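Local coordinates for protein Atg5 (Kluyveromyces marxianus, PDB 3VQI) that takes part in autophagic vesicle formation, cytoplasm-to-vacuole transport and selective degradation of the nucleus, as the partner of Atg12 in the Atg12-Atg5 conjugate, at residues F93-K98 / S207-L212; F169-V174 / R181-A186; V174-R179 / A263-F268. All blocks are in the same frame, centred on the assembly; numbering follows the deposited sequence.

In the fold
The three contacts tie together the parts of Atg5: two ubiquitin-fold domains, UblA and UblB, and the helical bundle region between them in sequence. Contact 1 joins UblA to UblB, contact 2 closes a helix hairpin inside the bundle region, and contact 3 sets the same hairpin against a turn of UblB. Contacts 2 and 3 share Val174 and touch directly, Phe184 CD2 lying 3.4 Å from Ser175 OG; their centres are about 8 Å apart. Contact 1 lies across the centre of the chain from both, its centre about 29 Å from that of contact 2 and about 21 Å from that of contact 3.

Contact 1: F93-K98 / S207-L212; sequences FDLLNK and SNYAVL
The interface between the two ubiquitin-fold domains is bridged here by the C-terminal turn of helix 89-96 in UblA, where Leu95 and Leu96 receive the ring of Tyr209 from the turn between strands 202-205 and 211-212 of UblB. One long edge of the ring does most of the touching. Leu95 CD1 lies in the ring plane, 3.5 Å from Tyr209 CD1, and Leu95 CG stands close to the same carbon. Farther along that edge, Tyr209 CE1 comes within 3.3 Å of Leu95 O, near the plane of the ring, so the backbone and the side chain of one leucine both border the aromatic rim. Leu96 approaches from a different direction. Its CD2 methyl sits over one face, 4.2 Å from the centroid of the Tyr209 ring and 22° off the normal, in a CH-pi contact. On the opposite face lies Ser207 O, from the tyrosine's own turn, which leaves the ring between a methyl and a carbonyl. With CG of Tyr209 anti to its carbonyl carbon (chi1 -52°), the ring is carried across to the helix end. Leu95 also touches Trp205 and Val272 of the UblB sheet, while Leu96 leans on Tyr78 of UblA. An aromatic residue of a beta hairpin thus meets the end of a helix, a largely apolar junction between paired ubiquitin-like domains.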
loop_
_atom_site.group_PDB
_atom_site.type_symbol
_atom_site.label_atom_id
_atom_site.label_comp_id
_atom_site.label_asym_id
_atom_site.label_seq_id
_atom_site.Cartn_x
_atom_site.Cartn_y
_atom_site.Cartn_z
ATOM N N PHE A 93 0.299 7.480 0.019
ATOM C CA PHE A 93 -0.345 8.773 0.219
ATOM C C PHE A 93 0.209 9.414 1.500
ATOM O O PHE A 93 0.591 10.586 1.511
ATOM C CB PHE A 93 -1.854 8.591 0.360
ATOM C CG PHE A 93 -2.595 9.865 0.610
ATOM C CD1 PHE A 93 -2.914 10.717 -0.441
ATOM C CD2 PHE A 93 -2.956 10.228 1.903
ATOM C CE1 PHE A 93 -3.584 11.919 -0.213
ATOM C CE2 PHE A 93 -3.628 11.426 2.146
ATOM C CZ PHE A 93 -3.942 12.275 1.084
ATOM N N ASP A 94 0.241 8.638 2.578
ATOM C CA ASP A 94 0.743 9.131 3.850
ATOM C C ASP A 94 2.196 9.564 3.743
ATOM O O ASP A 94 2.609 10.527 4.364
ATOM C CB ASP A 94 0.637 8.046 4.932
ATOM C CG ASP A 94 -0.793 7.778 5.363
ATOM O OD1 ASP A 94 -1.692 8.553 4.977
ATOM O OD2 ASP A 94 -1.014 6.794 6.102
ATOM N N LEU A 95 2.960 8.843 2.937
ATOM C CA LEU A 95 4.378 9.103 2.775
ATOM C C LEU A 95 4.772 10.248 1.846
ATOM O O LEU A 95 5.707 10.987 2.150
ATOM C CB LEU A 95 5.067 7.823 2.292
ATOM C CG LEU A 95 6.544 7.914 1.888
ATOM C CD1 LEU A 95 7.393 7.996 3.133
ATOM C CD2 LEU A 95 6.947 6.692 1.075
ATOM N N LEU A 96 4.065 10.404 0.729
ATOM C CA LEU A 96 4.433 11.413 -0.255
ATOM C C LEU A 96 3.624 12.703 -0.355
ATOM O O LEU A 96 4.173 13.748 -0.725
ATOM C CB LEU A 96 4.472 10.770 -1.643
ATOM C CG LEU A 96 5.214 9.437 -1.772
ATOM C CD1 LEU A 96 4.781 8.768 -3.064
ATOM C CD2 LEU A 96 6.724 9.631 -1.713
ATOM N N ASN A 97 2.340 12.657 -0.026
ATOM C CA ASN A 97 1.514 13.855 -0.174
ATOM C C ASN A 97 1.836 15.075 0.686
ATOM O O ASN A 97 2.274 14.955 1.833
ATOM C CB ASN A 97 0.043 13.507 0.009
ATOM C CG ASN A 97 -0.863 14.647 -0.397
ATOM O OD1 ASN A 97 -0.931 15.015 -1.576
ATOM N ND2 ASN A 97 -1.558 15.228 0.582
ATOM N N LYS A 98 1.591 16.256 0.118
ATOM C CA LYS A 98 1.843 17.518 0.808
ATOM C C LYS A 98 0.933 17.663 2.027
ATOM O O LYS A 98 1.407 17.772 3.160
ATOM C CB LYS A 98 1.630 18.686 -0.149
ATOM N N SER A 207 12.566 10.122 6.603
ATOM C CA SER A 207 12.242 11.413 6.016
ATOM C C SER A 207 12.685 11.436 4.563
ATOM O O SER A 207 12.141 12.199 3.756
ATOM C CB SER A 207 12.927 12.532 6.794
ATOM N N ASN A 208 13.664 10.591 4.224
ATOM C CA ASN A 208 14.164 10.543 2.857
ATOM C C ASN A 208 13.536 9.450 1.993
ATOM O O ASN A 208 14.060 9.087 0.941
ATOM C CB ASN A 208 15.702 10.449 2.842
ATOM C CG ASN A 208 16.229 9.139 3.388
ATOM O OD1 ASN A 208 15.999 8.797 4.549
ATOM N ND2 ASN A 208 16.950 8.398 2.548
ATOM N N TYR A 209 12.402 8.932 2.447
ATOM C CA TYR A 209 11.661 7.914 1.698
ATOM C C TYR A 209 12.328 6.550 1.581
ATOM O O TYR A 209 12.385 5.968 0.502
ATOM C CB TYR A 209 11.324 8.453 0.304
ATOM C CG TYR A 209 10.637 9.796 0.348
ATOM C CD1 TYR A 209 9.484 9.971 1.098
ATOM C CD2 TYR A 209 11.144 10.895 -0.344
ATOM C CE1 TYR A 209 8.845 11.198 1.166
ATOM C CE2 TYR A 209 10.507 12.143 -0.283
ATOM C CZ TYR A 209 9.353 12.277 0.478
ATOM O OH TYR A 209 8.677 13.469 0.554
ATOM N N ALA A 210 12.825 6.044 2.704
ATOM C CA ALA A 210 13.456 4.732 2.752
ATOM C C ALA A 210 12.688 3.917 3.799
ATOM O O ALA A 210 12.171 4.491 4.762
ATOM C CB ALA A 210 14.926 4.870 3.161
ATOM N N VAL A 211 12.602 2.597 3.613
ATOM C CA VAL A 211 11.899 1.743 4.578
ATOM C C VAL A 211 12.778 0.852 5.425
ATOM O O VAL A 211 13.631 0.133 4.919
ATOM C CB VAL A 211 10.860 0.777 3.931
ATOM C CG1 VAL A 211 9.522 1.421 3.893
ATOM C CG2 VAL A 211 11.302 0.357 2.547
ATOM N N LEU A 212 12.538 0.898 6.724
ATOM C CA LEU A 212 13.247 0.065 7.668
ATOM C C LEU A 212 12.237 -0.989 8.106
ATOM O O LEU A 212 11.029 -0.717 8.183
ATOM C CB LEU A 212 13.704 0.885 8.884
ATOM C CG LEU A 212 14.881 1.861 8.712
ATOM C CD1 LEU A 212 14.515 2.985 7.763
ATOM C CD2 LEU A 212 15.258 2.436 10.056
#

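Contact 2: F169-V174 / R181-A186; sequences FENFWV and RSDFMA
Phe172 and Phe184 meet on the inner side of a helix hairpin in the alpha-helical bundle region, where helix 166-178 turns back through a short connection into helix 181-189. Their CA atoms, 5.7 Å apart, are the nearest pair between the two segments. From CB of Phe172 the side chain leaves with CG anti to the backbone N (chi1 -168°), which sends CD1 and CE1 toward the second helix. CD1 is the first ring atom to arrive, 4.0 Å from both CD2 and O of Phe184. Next round the ring, CE1 makes the closest approach, 3.4 Å from Phe184 CE2, with Phe184 CD2 almost as near. CZ at the tip follows, 3.8 Å from Phe184 CE2. The rings are nearly parallel, their planes 21° apart, but they are slid so far that they scarcely overlap: the centroids stand 5.1 Å apart, and the contact rests on CD1, CE1 and CZ of Phe172 against CD2 and CE2 of Phe184. Beyond the pair, the Phe172 ring also meets Trp143 and takes part in an edge-to-face contact with Trp147, while Phe184 packs on Trp12 of helix 6-12, so the two phenylalanines belong to a larger aromatic cluster. An alanine in place of Phe172 would probably open a gap between the hairpin helices, with CD2 and CE2 of Phe184 losing their partner in the first helix and Trp143 and Trp147 losing the ring they pack on. A polar link spans the helices well apart from the rings, where the amide and carboxylate planes of Asn171 and Asp183 stand nearly at right angles. Asn171 ND2 donates a weak hydrogen bond to Asp183 OD2, 3.5 Å away, with an N-H...O angle of 145°.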
loop_
_atom_site.group_PDB
_atom_site.type_symbol
_atom_site.label_atom_id
_atom_site.label_comp_id
_atom_site.label_asym_id
_atom_site.label_seq_id
_atom_site.Cartn_x
_atom_site.Cartn_y
_atom_site.Cartn_z
ATOM N N PHE A 169 -7.360 -19.468 0.538
ATOM C CA PHE A 169 -6.421 -18.384 0.271
ATOM C C PHE A 169 -6.944 -17.526 -0.882
ATOM O O PHE A 169 -6.854 -16.292 -0.849
ATOM C CB PHE A 169 -5.040 -18.934 -0.095
ATOM C CG PHE A 169 -4.162 -17.930 -0.789
ATOM C CD1 PHE A 169 -4.132 -17.840 -2.188
ATOM C CD2 PHE A 169 -3.434 -17.010 -0.046
ATOM C CE1 PHE A 169 -3.387 -16.839 -2.828
ATOM C CE2 PHE A 169 -2.691 -16.012 -0.670
ATOM C CZ PHE A 169 -2.669 -15.924 -2.066
ATOM N N GLU A 170 -7.471 -18.196 -1.909
ATOM C CA GLU A 170 -8.046 -17.547 -3.105
ATOM C C GLU A 170 -9.161 -16.657 -2.629
ATOM O O GLU A 170 -9.398 -15.607 -3.176
ATOM C CB GLU A 170 -8.626 -18.606 -4.060
ATOM C CG GLU A 170 -8.970 -18.139 -5.500
ATOM C CD GLU A 170 -7.781 -17.487 -6.195
ATOM O OE1 GLU A 170 -6.631 -17.846 -5.845
ATOM O OE2 GLU A 170 -7.974 -16.620 -7.088
ATOM N N ASN A 171 -9.869 -17.130 -1.617
ATOM C CA ASN A 171 -10.971 -16.397 -1.016
ATOM C C ASN A 171 -10.350 -15.209 -0.266
ATOM O O ASN A 171 -10.963 -14.148 -0.139
ATOM C CB ASN A 171 -11.737 -17.300 -0.024
ATOM C CG ASN A 171 -13.073 -16.737 0.342
ATOM O OD1 ASN A 171 -13.744 -17.229 1.242
ATOM N ND2 ASN A 171 -13.480 -15.694 -0.372
ATOM N N PHE A 172 -9.133 -15.406 0.243
ATOM C CA PHE A 172 -8.406 -14.360 0.981
ATOM C C PHE A 172 -8.112 -13.226 0.002
ATOM O O PHE A 172 -8.350 -12.056 0.290
ATOM C CB PHE A 172 -7.099 -14.945 1.546
ATOM C CG PHE A 172 -6.402 -14.063 2.545
ATOM C CD1 PHE A 172 -7.126 -13.261 3.417
ATOM C CD2 PHE A 172 -5.014 -14.090 2.654
ATOM C CE1 PHE A 172 -6.484 -12.492 4.382
ATOM C CE2 PHE A 172 -4.359 -13.320 3.621
ATOM C CZ PHE A 172 -5.098 -12.524 4.488
ATOM N N TRP A 173 -7.611 -13.598 -1.171
ATOM C CA TRP A 173 -7.304 -12.639 -2.221
ATOM C C TRP A 173 -8.584 -11.907 -2.608
ATOM O O TRP A 173 -8.674 -10.679 -2.494
ATOM C CB TRP A 173 -6.732 -13.368 -3.438
ATOM C CG TRP A 173 -6.548 -12.508 -4.669
ATOM C CD1 TRP A 173 -7.063 -12.742 -5.915
ATOM C CD2 TRP A 173 -5.757 -11.315 -4.781
ATOM N NE1 TRP A 173 -6.640 -11.772 -6.796
ATOM C CE2 TRP A 173 -5.836 -10.883 -6.127
ATOM C CE3 TRP A 173 -4.986 -10.569 -3.875
ATOM C CZ2 TRP A 173 -5.176 -9.744 -6.593
ATOM C CZ3 TRP A 173 -4.326 -9.431 -4.338
ATOM C CH2 TRP A 173 -4.427 -9.032 -5.689
ATOM N N VAL A 174 -9.579 -12.675 -3.042
ATOM C CA VAL A 174 -10.858 -12.126 -3.460
ATOM C C VAL A 174 -11.452 -11.112 -2.479
ATOM O O VAL A 174 -12.059 -10.128 -2.902
ATOM C CB VAL A 174 -11.883 -13.260 -3.722
ATOM C CG1 VAL A 174 -13.282 -12.692 -3.856
ATOM C CG2 VAL A 174 -11.515 -13.995 -5.002
ATOM N N ARG A 181 -15.019 -7.761 4.075
ATOM C CA ARG A 181 -14.197 -7.725 5.285
ATOM C C ARG A 181 -14.190 -8.929 6.193
ATOM O O ARG A 181 -13.138 -9.336 6.662
ATOM C CB ARG A 181 -14.560 -6.512 6.111
ATOM C CG ARG A 181 -13.369 -5.705 6.498
ATOM C CD ARG A 181 -13.671 -4.911 7.739
ATOM N NE ARG A 181 -13.117 -5.501 8.968
ATOM C CZ ARG A 181 -13.757 -5.535 10.133
ATOM N NH1 ARG A 181 -14.979 -5.027 10.215
ATOM N NH2 ARG A 181 -13.164 -6.042 11.212
ATOM N N SER A 182 -15.367 -9.478 6.460
ATOM C CA SER A 182 -15.488 -10.655 7.318
ATOM C C SER A 182 -14.737 -11.801 6.663
ATOM O O SER A 182 -14.121 -12.634 7.338
ATOM C CB SER A 182 -16.963 -11.021 7.502
ATOM O OG SER A 182 -17.671 -9.913 8.035
ATOM N N ASP A 183 -14.789 -11.833 5.336
ATOM C CA ASP A 183 -14.089 -12.865 4.589
ATOM C C ASP A 183 -12.589 -12.691 4.785
ATOM O O ASP A 183 -11.849 -13.666 4.912
ATOM C CB ASP A 183 -14.431 -12.767 3.105
ATOM C CG ASP A 183 -15.686 -13.543 2.738
ATOM O OD1 ASP A 183 -16.550 -13.753 3.625
ATOM O OD2 ASP A 183 -15.809 -13.932 1.554
ATOM N N PHE A 184 -12.144 -11.436 4.813
ATOM C CA PHE A 184 -10.736 -11.127 4.990
ATOM C C PHE A 184 -10.281 -11.494 6.403
ATOM O O PHE A 184 -9.350 -12.284 6.573
ATOM C CB PHE A 184 -10.483 -9.635 4.703
ATOM C CG PHE A 184 -9.060 -9.206 4.928
ATOM C CD1 PHE A 184 -8.686 -8.596 6.124
ATOM C CD2 PHE A 184 -8.084 -9.463 3.968
ATOM C CE1 PHE A 184 -7.363 -8.253 6.367
ATOM C CE2 PHE A 184 -6.758 -9.125 4.195
ATOM C CZ PHE A 184 -6.393 -8.518 5.399
ATOM N N MET A 185 -10.945 -10.933 7.411
ATOM C CA MET A 185 -10.600 -11.218 8.808
ATOM C C MET A 185 -10.630 -12.721 9.083
ATOM O O MET A 185 -9.848 -13.234 9.879
ATOM C CB MET A 185 -11.579 -10.519 9.765
ATOM C CG MET A 185 -11.567 -9.001 9.696
ATOM S SD MET A 185 -9.975 -8.276 10.172
ATOM C CE MET A 185 -10.173 -8.175 11.982
ATOM N N ALA A 186 -11.538 -13.418 8.410
ATOM C CA ALA A 186 -11.695 -14.854 8.581
ATOM C C ALA A 186 -10.389 -15.589 8.387
ATOM O O ALA A 186 -9.927 -16.286 9.291
ATOM C CB ALA A 186 -12.738 -15.388 7.607
#

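Contact 3: V174-R179 / A263-F268; sequences VSILSR and ASIDGF
Ile176 and Ile265 face each other from their CB atoms outward across a buried seam between helix 166-178 of the bundle region and the turn of UblB that precedes strand 269-272. The two side chains do not meet end to end but are set at a slant: the CD1 end of Ile176 lies against the branch point of Ile265, while Ile265 CD1 meets the CG2 methyl of Ile176. Ile176 CD1 is 3.8 Å from Ile265 CB and 4.0 Å from Ile265 O. In the other direction, Ile265 CD1 stands 4.1 Å from Ile176 CG2. A chi1 of 53° at Ile265, whose CG1 is flanked by both the backbone N and the carbonyl carbon, sets CG1, and with it CD1, on the side of Ile176 CG2, while its own CG2 is turned toward Arg179 as well as Ile176. The arginine skirts the apolar pair, with Ile265 CG2 at the edge of its guanidinium and near its plane, 4.4 Å from NH2. That group is held side-on by Ile176 O, which accepts from Arg179 NE at 3.2 Å and from Arg179 NH2 at 3.0 Å. The NH2 bond lies in the carbonyl plane on a lone pair, whereas NE comes from above that plane; together they fix the guanidinium at the helix end. Ile265 O accepts hydrogen bonds from NE1 of Trp143 and NE1 of Trp147 in helix 135-155. The UblB side is a type I beta turn, Ser264 to Gly267, overlapped by an Asx turn in which Asp266 OD2 accepts from Phe268 N, and this tight connection leads from helix 255-262 into the last strand of the ubiquitin-like fold.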
loop_
_atom_site.group_PDB
_atom_site.type_symbol
_atom_site.label_atom_id
_atom_site.label_comp_id
_atom_site.label_asym_id
_atom_site.label_seq_id
_atom_site.Cartn_x
_atom_site.Cartn_y
_atom_site.Cartn_z
ATOM N N VAL A 174 -9.579 -12.675 -3.042
ATOM C CA VAL A 174 -10.858 -12.126 -3.460
ATOM C C VAL A 174 -11.452 -11.112 -2.479
ATOM O O VAL A 174 -12.059 -10.128 -2.902
ATOM C CB VAL A 174 -11.883 -13.260 -3.722
ATOM C CG1 VAL A 174 -13.282 -12.692 -3.856
ATOM C CG2 VAL A 174 -11.515 -13.995 -5.002
ATOM N N SER A 175 -11.267 -11.336 -1.180
ATOM C CA SER A 175 -11.809 -10.424 -0.174
ATOM C C SER A 175 -11.314 -8.996 -0.393
ATOM O O SER A 175 -12.047 -8.024 -0.176
ATOM C CB SER A 175 -11.403 -10.872 1.224
ATOM O OG SER A 175 -10.044 -10.546 1.474
ATOM N N ILE A 176 -10.064 -8.879 -0.832
ATOM C CA ILE A 176 -9.461 -7.583 -1.073
ATOM C C ILE A 176 -10.028 -6.906 -2.318
ATOM O O ILE A 176 -10.058 -5.673 -2.401
ATOM C CB ILE A 176 -7.926 -7.723 -1.172
ATOM C CG1 ILE A 176 -7.390 -8.130 0.203
ATOM C CG2 ILE A 176 -7.294 -6.424 -1.658
ATOM C CD1 ILE A 176 -5.919 -8.066 0.333
ATOM N N LEU A 177 -10.495 -7.704 -3.273
ATOM C CA LEU A 177 -11.065 -7.159 -4.499
ATOM C C LEU A 177 -12.553 -6.875 -4.303
ATOM O O LEU A 177 -13.074 -5.888 -4.811
ATOM C CB LEU A 177 -10.868 -8.145 -5.660
ATOM C CG LEU A 177 -9.432 -8.619 -5.915
ATOM C CD1 LEU A 177 -9.421 -9.801 -6.887
ATOM C CD2 LEU A 177 -8.601 -7.456 -6.444
ATOM N N SER A 178 -13.230 -7.733 -3.545
ATOM C CA SER A 178 -14.663 -7.571 -3.315
ATOM C C SER A 178 -14.971 -6.705 -2.113
ATOM O O SER A 178 -16.114 -6.293 -1.914
ATOM C CB SER A 178 -15.335 -8.930 -3.119
ATOM O OG SER A 178 -15.025 -9.470 -1.846
ATOM N N ARG A 179 -13.954 -6.435 -1.309
ATOM C CA ARG A 179 -14.146 -5.624 -0.127
ATOM C C ARG A 179 -15.011 -6.360 0.905
ATOM O O ARG A 179 -15.738 -5.745 1.679
ATOM C CB ARG A 179 -14.777 -4.286 -0.518
ATOM C CG ARG A 179 -13.859 -3.383 -1.329
ATOM C CD ARG A 179 -12.776 -2.806 -0.442
ATOM N NE ARG A 179 -11.480 -3.453 -0.632
ATOM C CZ ARG A 179 -10.427 -3.257 0.160
ATOM N NH1 ARG A 179 -10.510 -2.436 1.200
ATOM N NH2 ARG A 179 -9.284 -3.875 -0.093
ATOM N N ALA A 263 -2.775 -2.606 10.869
ATOM C CA ALA A 263 -1.956 -3.288 9.875
ATOM C C ALA A 263 -2.637 -3.163 8.514
ATOM O O ALA A 263 -3.866 -3.201 8.419
ATOM C CB ALA A 263 -1.788 -4.750 10.239
ATOM N N SER A 264 -1.835 -3.016 7.466
ATOM C CA SER A 264 -2.360 -2.865 6.112
ATOM C C SER A 264 -2.699 -4.223 5.500
ATOM O O SER A 264 -2.304 -5.251 6.031
ATOM C CB SER A 264 -1.340 -2.108 5.264
ATOM O OG SER A 264 -1.057 -0.852 5.864
ATOM N N ILE A 265 -3.423 -4.228 4.385
ATOM C CA ILE A 265 -3.834 -5.479 3.748
ATOM C C ILE A 265 -2.722 -6.454 3.416
ATOM O O ILE A 265 -2.992 -7.584 3.025
ATOM C CB ILE A 265 -4.625 -5.234 2.432
ATOM C CG1 ILE A 265 -3.821 -4.310 1.515
ATOM C CG2 ILE A 265 -6.020 -4.675 2.745
ATOM C CD1 ILE A 265 -4.421 -4.138 0.146
ATOM N N ASP A 266 -1.474 -6.026 3.543
ATOM C CA ASP A 266 -0.377 -6.923 3.224
ATOM C C ASP A 266 0.255 -7.535 4.469
ATOM O O ASP A 266 1.196 -8.326 4.369
ATOM C CB ASP A 266 0.682 -6.202 2.390
ATOM C CG ASP A 266 1.428 -5.138 3.172
ATOM O OD1 ASP A 266 2.446 -4.657 2.639
ATOM O OD2 ASP A 266 1.006 -4.781 4.304
ATOM N N GLY A 267 -0.251 -7.163 5.639
ATOM C CA GLY A 267 0.265 -7.741 6.869
ATOM C C GLY A 267 1.248 -6.909 7.672
ATOM O O GLY A 267 1.723 -7.333 8.726
ATOM N N PHE A 268 1.567 -5.721 7.183
ATOM C CA PHE A 268 2.492 -4.889 7.911
ATOM C C PHE A 268 1.843 -3.615 8.390
ATOM O O PHE A 268 0.917 -3.093 7.776
ATOM C CB PHE A 268 3.706 -4.550 7.048
ATOM C CG PHE A 268 4.640 -5.703 6.824
ATOM C CD1 PHE A 268 4.307 -6.729 5.948
ATOM C CD2 PHE A 268 5.879 -5.750 7.475
ATOM C CE1 PHE A 268 5.196 -7.789 5.715
ATOM C CE2 PHE A 268 6.777 -6.808 7.247
ATOM C CZ PHE A 268 6.431 -7.826 6.364
#